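Local structure of GTPase activator-like protein (Chaetomium thermophilum, 6SSH) at residues I99-D110 / S122-P133. The protein is thought to act as a GTPase activator, this chain being the Rap/ran-GAP domain of a longer TSC2-type protein. Numbering follows the deposited sequence.
Sequences IGNDFVNIVWND and SQFNYVYIVITP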
loop_
_atom_site.group_PDB
_atom_site.type_symbol
_atom_site.label_atom_id
_atom_site.label_comp_id
_atom_site.label_asym_id
_atom_site.label_seq_id
_atom_site.Cartn_x
_atom_site.Cartn_y
_atom_site.Cartn_z
ATOM N N ILE A 99 -0.504 -3.638 8.495
ATOM C CA ILE A 99 -0.077 -4.291 7.245
ATOM C C ILE A 99 0.137 -5.779 7.443
ATOM O O ILE A 99 -0.138 -6.538 6.489
ATOM C CB ILE A 99 1.109 -3.563 6.585
ATOM C CG1 ILE A 99 2.309 -3.685 7.491
ATOM C CG2 ILE A 99 0.701 -2.094 6.223
ATOM C CD1 ILE A 99 3.344 -4.529 6.929
ATOM N N GLY A 100 0.493 -6.250 8.607
ATOM C CA GLY A 100 0.672 -7.678 8.839
ATOM C C GLY A 100 -0.617 -8.439 8.887
ATOM O O GLY A 100 -0.622 -9.662 8.729
ATOM N N ASN A 101 -1.739 -7.730 9.029
ATOM C CA ASN A 101 -3.067 -8.344 9.051
ATOM C C ASN A 101 -3.863 -8.039 7.783
ATOM O O ASN A 101 -5.042 -8.351 7.752
ATOM C CB ASN A 101 -3.811 -7.931 10.323
ATOM C CG ASN A 101 -3.304 -8.702 11.495
ATOM O OD1 ASN A 101 -3.452 -9.925 11.595
ATOM N ND2 ASN A 101 -2.608 -7.992 12.382
ATOM N N ASP A 102 -3.209 -7.415 6.799
ATOM C CA ASP A 102 -3.850 -7.116 5.508
ATOM C C ASP A 102 -3.426 -8.153 4.513
ATOM O O ASP A 102 -2.244 -8.391 4.274
ATOM C CB ASP A 102 -3.416 -5.760 5.051
ATOM C CG ASP A 102 -3.989 -4.607 5.894
ATOM O OD1 ASP A 102 -4.994 -4.818 6.581
ATOM O OD2 ASP A 102 -3.420 -3.492 5.776
ATOM N N PHE A 103 -4.408 -8.760 3.861
ATOM C CA PHE A 103 -4.113 -9.782 2.856
ATOM C C PHE A 103 -3.313 -9.163 1.708
ATOM O O PHE A 103 -2.463 -9.830 1.109
ATOM C CB PHE A 103 -5.411 -10.425 2.346
ATOM C CG PHE A 103 -6.164 -11.254 3.377
ATOM C CD1 PHE A 103 -5.505 -12.008 4.332
ATOM C CD2 PHE A 103 -7.568 -11.279 3.344
ATOM C CE1 PHE A 103 -6.252 -12.794 5.267
ATOM C CE2 PHE A 103 -8.307 -12.080 4.215
ATOM C CZ PHE A 103 -7.646 -12.805 5.201
ATOM N N VAL A 104 -3.656 -7.957 1.318
ATOM C CA VAL A 104 -3.104 -7.251 0.169
ATOM C C VAL A 104 -2.382 -5.999 0.634
ATOM O O VAL A 104 -2.946 -5.224 1.413
ATOM C CB VAL A 104 -4.238 -6.849 -0.800
ATOM C CG1 VAL A 104 -3.673 -6.165 -2.005
ATOM C CG2 VAL A 104 -5.056 -8.102 -1.180
ATOM N N ASN A 105 -1.157 -5.791 0.122
ATOM C CA ASN A 105 -0.357 -4.605 0.371
ATOM C C ASN A 105 0.230 -4.076 -0.906
ATOM O O ASN A 105 0.749 -4.866 -1.698
ATOM C CB ASN A 105 0.781 -4.901 1.406
ATOM C CG ASN A 105 0.265 -5.069 2.798
ATOM O OD1 ASN A 105 -0.085 -4.093 3.442
ATOM N ND2 ASN A 105 0.181 -6.251 3.254
ATOM N N ILE A 106 0.155 -2.802 -1.078
ATOM C CA ILE A 106 0.791 -2.047 -2.154
ATOM C C ILE A 106 2.141 -1.605 -1.673
ATOM O O ILE A 106 2.238 -1.024 -0.537
ATOM C CB ILE A 106 -0.070 -0.855 -2.558
ATOM C CG1 ILE A 106 -1.417 -1.341 -3.068
ATOM C CG2 ILE A 106 0.653 0.045 -3.568
ATOM C CD1 ILE A 106 -2.481 -0.261 -3.104
ATOM N N VAL A 107 3.212 -1.820 -2.427
ATOM C CA VAL A 107 4.555 -1.459 -2.059
ATOM C C VAL A 107 5.126 -0.482 -3.061
ATOM O O VAL A 107 5.149 -0.807 -4.276
ATOM C CB VAL A 107 5.451 -2.712 -2.019
ATOM C CG1 VAL A 107 6.902 -2.366 -1.685
ATOM C CG2 VAL A 107 4.938 -3.703 -0.988
ATOM N N TRP A 108 5.501 0.705 -2.673
ATOM C CA TRP A 108 6.180 1.663 -3.542
ATOM C C TRP A 108 7.665 1.457 -3.315
ATOM O O TRP A 108 8.227 1.875 -2.298
ATOM C CB TRP A 108 5.723 3.084 -3.247
ATOM C CG TRP A 108 6.306 4.048 -4.263
ATOM C CD1 TRP A 108 7.595 4.421 -4.415
ATOM C CD2 TRP A 108 5.568 4.705 -5.333
ATOM N NE1 TRP A 108 7.733 5.290 -5.496
ATOM C CE2 TRP A 108 6.482 5.490 -6.041
ATOM C CE3 TRP A 108 4.237 4.739 -5.690
ATOM C CZ2 TRP A 108 6.100 6.277 -7.149
ATOM C CZ3 TRP A 108 3.840 5.515 -6.773
ATOM C CH2 TRP A 108 4.780 6.267 -7.492
ATOM N N ASN A 109 8.303 0.717 -4.219
ATOM C CA ASN A 109 9.674 0.301 -4.046
ATOM C C ASN A 109 10.658 1.305 -4.631
ATOM O O ASN A 109 11.043 1.214 -5.806
ATOM C CB ASN A 109 9.885 -1.071 -4.645
ATOM C CG ASN A 109 11.319 -1.539 -4.461
ATOM O OD1 ASN A 109 12.020 -1.093 -3.565
ATOM N ND2 ASN A 109 11.758 -2.449 -5.351
ATOM N N ASP A 110 11.079 2.272 -3.837
ATOM C CA ASP A 110 12.149 3.177 -4.191
ATOM C C ASP A 110 13.497 2.700 -3.661
ATOM O O ASP A 110 14.452 3.473 -3.649
ATOM C CB ASP A 110 11.879 4.583 -3.692
ATOM C CG ASP A 110 11.287 5.493 -4.738
ATOM O OD1 ASP A 110 11.109 5.054 -5.896
ATOM O OD2 ASP A 110 10.932 6.632 -4.399
ATOM N N SER A 122 4.569 -12.301 7.543
ATOM C CA SER A 122 3.251 -12.445 8.077
ATOM C C SER A 122 2.620 -13.589 7.351
ATOM O O SER A 122 2.626 -13.602 6.101
ATOM C CB SER A 122 2.373 -11.229 7.821
ATOM O OG SER A 122 1.070 -11.555 8.287
ATOM N N GLN A 123 1.965 -14.420 8.121
ATOM C CA GLN A 123 1.173 -15.486 7.532
ATOM C C GLN A 123 -0.118 -15.005 6.890
ATOM O O GLN A 123 -0.851 -15.828 6.345
ATOM C CB GLN A 123 0.806 -16.528 8.585
ATOM C CG GLN A 123 -0.078 -16.061 9.683
ATOM C CD GLN A 123 -0.086 -17.060 10.830
ATOM O OE1 GLN A 123 0.176 -18.252 10.630
ATOM N NE2 GLN A 123 -0.351 -16.578 12.042
ATOM N N PHE A 124 -0.449 -13.725 7.007
ATOM C CA PHE A 124 -1.678 -13.174 6.388
ATOM C C PHE A 124 -1.407 -12.337 5.151
ATOM O O PHE A 124 -2.348 -11.968 4.420
ATOM C CB PHE A 124 -2.479 -12.424 7.405
ATOM C CG PHE A 124 -2.804 -13.241 8.626
ATOM C CD1 PHE A 124 -2.329 -12.865 9.878
ATOM C CD2 PHE A 124 -3.512 -14.436 8.511
ATOM C CE1 PHE A 124 -2.589 -13.624 10.998
ATOM C CE2 PHE A 124 -3.782 -15.215 9.656
ATOM C CZ PHE A 124 -3.306 -14.800 10.895
ATOM N N ASN A 125 -0.156 -12.171 4.776
ATOM C CA ASN A 125 0.130 -11.391 3.590
ATOM C C ASN A 125 0.137 -12.319 2.393
ATOM O O ASN A 125 1.021 -13.154 2.247
ATOM C CB ASN A 125 1.448 -10.666 3.650
ATOM C CG ASN A 125 1.455 -9.403 4.547
ATOM O OD1 ASN A 125 2.457 -8.694 4.521
ATOM N ND2 ASN A 125 0.394 -9.103 5.244
ATOM N N TYR A 126 -0.872 -12.224 1.558
ATOM C CA TYR A 126 -1.004 -13.108 0.419
ATOM C C TYR A 126 -0.483 -12.474 -0.852
ATOM O O TYR A 126 0.014 -13.229 -1.687
ATOM C CB TYR A 126 -2.472 -13.436 0.174
ATOM C CG TYR A 126 -3.166 -14.143 1.314
ATOM C CD1 TYR A 126 -2.465 -14.851 2.272
ATOM C CD2 TYR A 126 -4.547 -14.141 1.381
ATOM C CE1 TYR A 126 -3.158 -15.503 3.306
ATOM C CE2 TYR A 126 -5.237 -14.755 2.424
ATOM C CZ TYR A 126 -4.538 -15.432 3.368
ATOM O OH TYR A 126 -5.241 -16.079 4.384
ATOM N N VAL A 127 -0.618 -11.174 -1.038
ATOM C CA VAL A 127 -0.327 -10.474 -2.291
ATOM C C VAL A 127 0.361 -9.169 -2.014
ATOM O O VAL A 127 -0.116 -8.405 -1.138
ATOM C CB VAL A 127 -1.667 -10.128 -3.054
ATOM C CG1 VAL A 127 -1.361 -9.384 -4.379
ATOM C CG2 VAL A 127 -2.479 -11.406 -3.345
ATOM N N TYR A 128 1.419 -8.875 -2.767
ATOM C CA TYR A 128 2.048 -7.563 -2.824
ATOM C C TYR A 128 1.907 -7.034 -4.255
ATOM O O TYR A 128 2.208 -7.737 -5.240
ATOM C CB TYR A 128 3.534 -7.604 -2.447
ATOM C CG TYR A 128 3.765 -8.061 -1.025
ATOM C CD1 TYR A 128 4.249 -9.334 -0.772
ATOM C CD2 TYR A 128 3.410 -7.236 0.049
ATOM C CE1 TYR A 128 4.464 -9.780 0.486
ATOM C CE2 TYR A 128 3.610 -7.691 1.340
ATOM C CZ TYR A 128 4.097 -8.950 1.532
ATOM O OH TYR A 128 4.317 -9.472 2.832
ATOM N N ILE A 129 1.430 -5.819 -4.390
ATOM C CA ILE A 129 1.361 -5.070 -5.649
ATOM C C ILE A 129 2.524 -4.135 -5.641
ATOM O O ILE A 129 2.529 -3.168 -4.844
ATOM C CB ILE A 129 0.054 -4.336 -5.820
ATOM C CG1 ILE A 129 -1.105 -5.314 -5.854
ATOM C CG2 ILE A 129 0.068 -3.465 -7.084
ATOM C CD1 ILE A 129 -2.416 -4.729 -5.567
ATOM N N VAL A 130 3.594 -4.431 -6.364
ATOM C CA VAL A 130 4.872 -3.736 -6.244
ATOM C C VAL A 130 5.030 -2.710 -7.356
ATOM O O VAL A 130 4.963 -3.072 -8.554
ATOM C CB VAL A 130 6.029 -4.691 -6.241
ATOM C CG1 VAL A 130 7.282 -3.947 -6.007
ATOM C CG2 VAL A 130 5.842 -5.806 -5.216
ATOM N N ILE A 131 5.210 -1.454 -7.030
ATOM C CA ILE A 131 5.372 -0.309 -7.936
ATOM C C ILE A 131 6.836 0.052 -7.904
ATOM O O ILE A 131 7.351 0.383 -6.844
ATOM C CB ILE A 131 4.546 0.899 -7.498
ATOM C CG1 ILE A 131 3.068 0.563 -7.491
ATOM C CG2 ILE A 131 4.863 2.123 -8.367
ATOM C CD1 ILE A 131 2.170 1.534 -6.712
ATOM N N THR A 132 7.535 0.038 -9.020
ATOM C CA THR A 132 8.942 0.397 -9.070
ATOM C C THR A 132 9.126 1.448 -10.146
ATOM O O THR A 132 8.966 1.115 -11.339
ATOM C CB THR A 132 9.805 -0.821 -9.400
ATOM O OG1 THR A 132 9.486 -1.887 -8.501
ATOM C CG2 THR A 132 11.258 -0.523 -9.247
ATOM N N PRO A 133 9.488 2.677 -9.808
ATOM C CA PRO A 133 9.756 3.697 -10.832
ATOM C C PRO A 133 10.819 3.227 -11.817
ATOM O O PRO A 133 11.769 2.531 -11.502
ATOM C CB PRO A 133 10.240 4.872 -10.045
ATOM C CG PRO A 133 9.486 4.713 -8.700
ATOM C CD PRO A 133 9.545 3.242 -8.436
HETATM O O HOH W 1 0.203 -8.662 1.636
#
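Two neighbouring parallel strands in the middle of the mixed sheet of the Rap/ran-GAP domain, 104-109 and 127-133, pair V104 with V127 through W108 with I131. Their backbone bonds alternate across the gap, from V127 N to F103 O up to N109 N to I131 O. On one face V104 CG1 meets I129 CD1 and I106 CG2 meets I131 CD1, where helix 183-201 packs on V104 and I106; I131 CG2 stands over the six-membered ring of W108, 3.9 Å from its centroid, a CH-pi contact. On the other face N105 CB and V107 CG2 meet the Y128 ring obliquely.

Just before the strands, two type I turns are joined through polar groups. S122 OG, turned anti to the backbone N (chi1 175°), donates to G100 O (2.6 Å), on a lone pair in the carbonyl plane, while accepting from F124 N in an ST turn. N125 ND2 reaches I99 O (2.9 Å, 162°) almost within its own amide plane, and its OD1 takes the Y128 hydroxyl at 2.6 Å; both bonds fix the amide's rotation. Y126 CE2 lies over the rim of one F103 ring face, 3.4 Å from F103 CD1; the near-parallel rings (8°) barely overlap.

I99 O thus accepts from N125 ND2, D102 N and N105 ND2, and F103 O from Y126 N, V127 N and a water that bridges to V127 O and N105 ND2, joining the turns to each other and to the first residues of the paired strands.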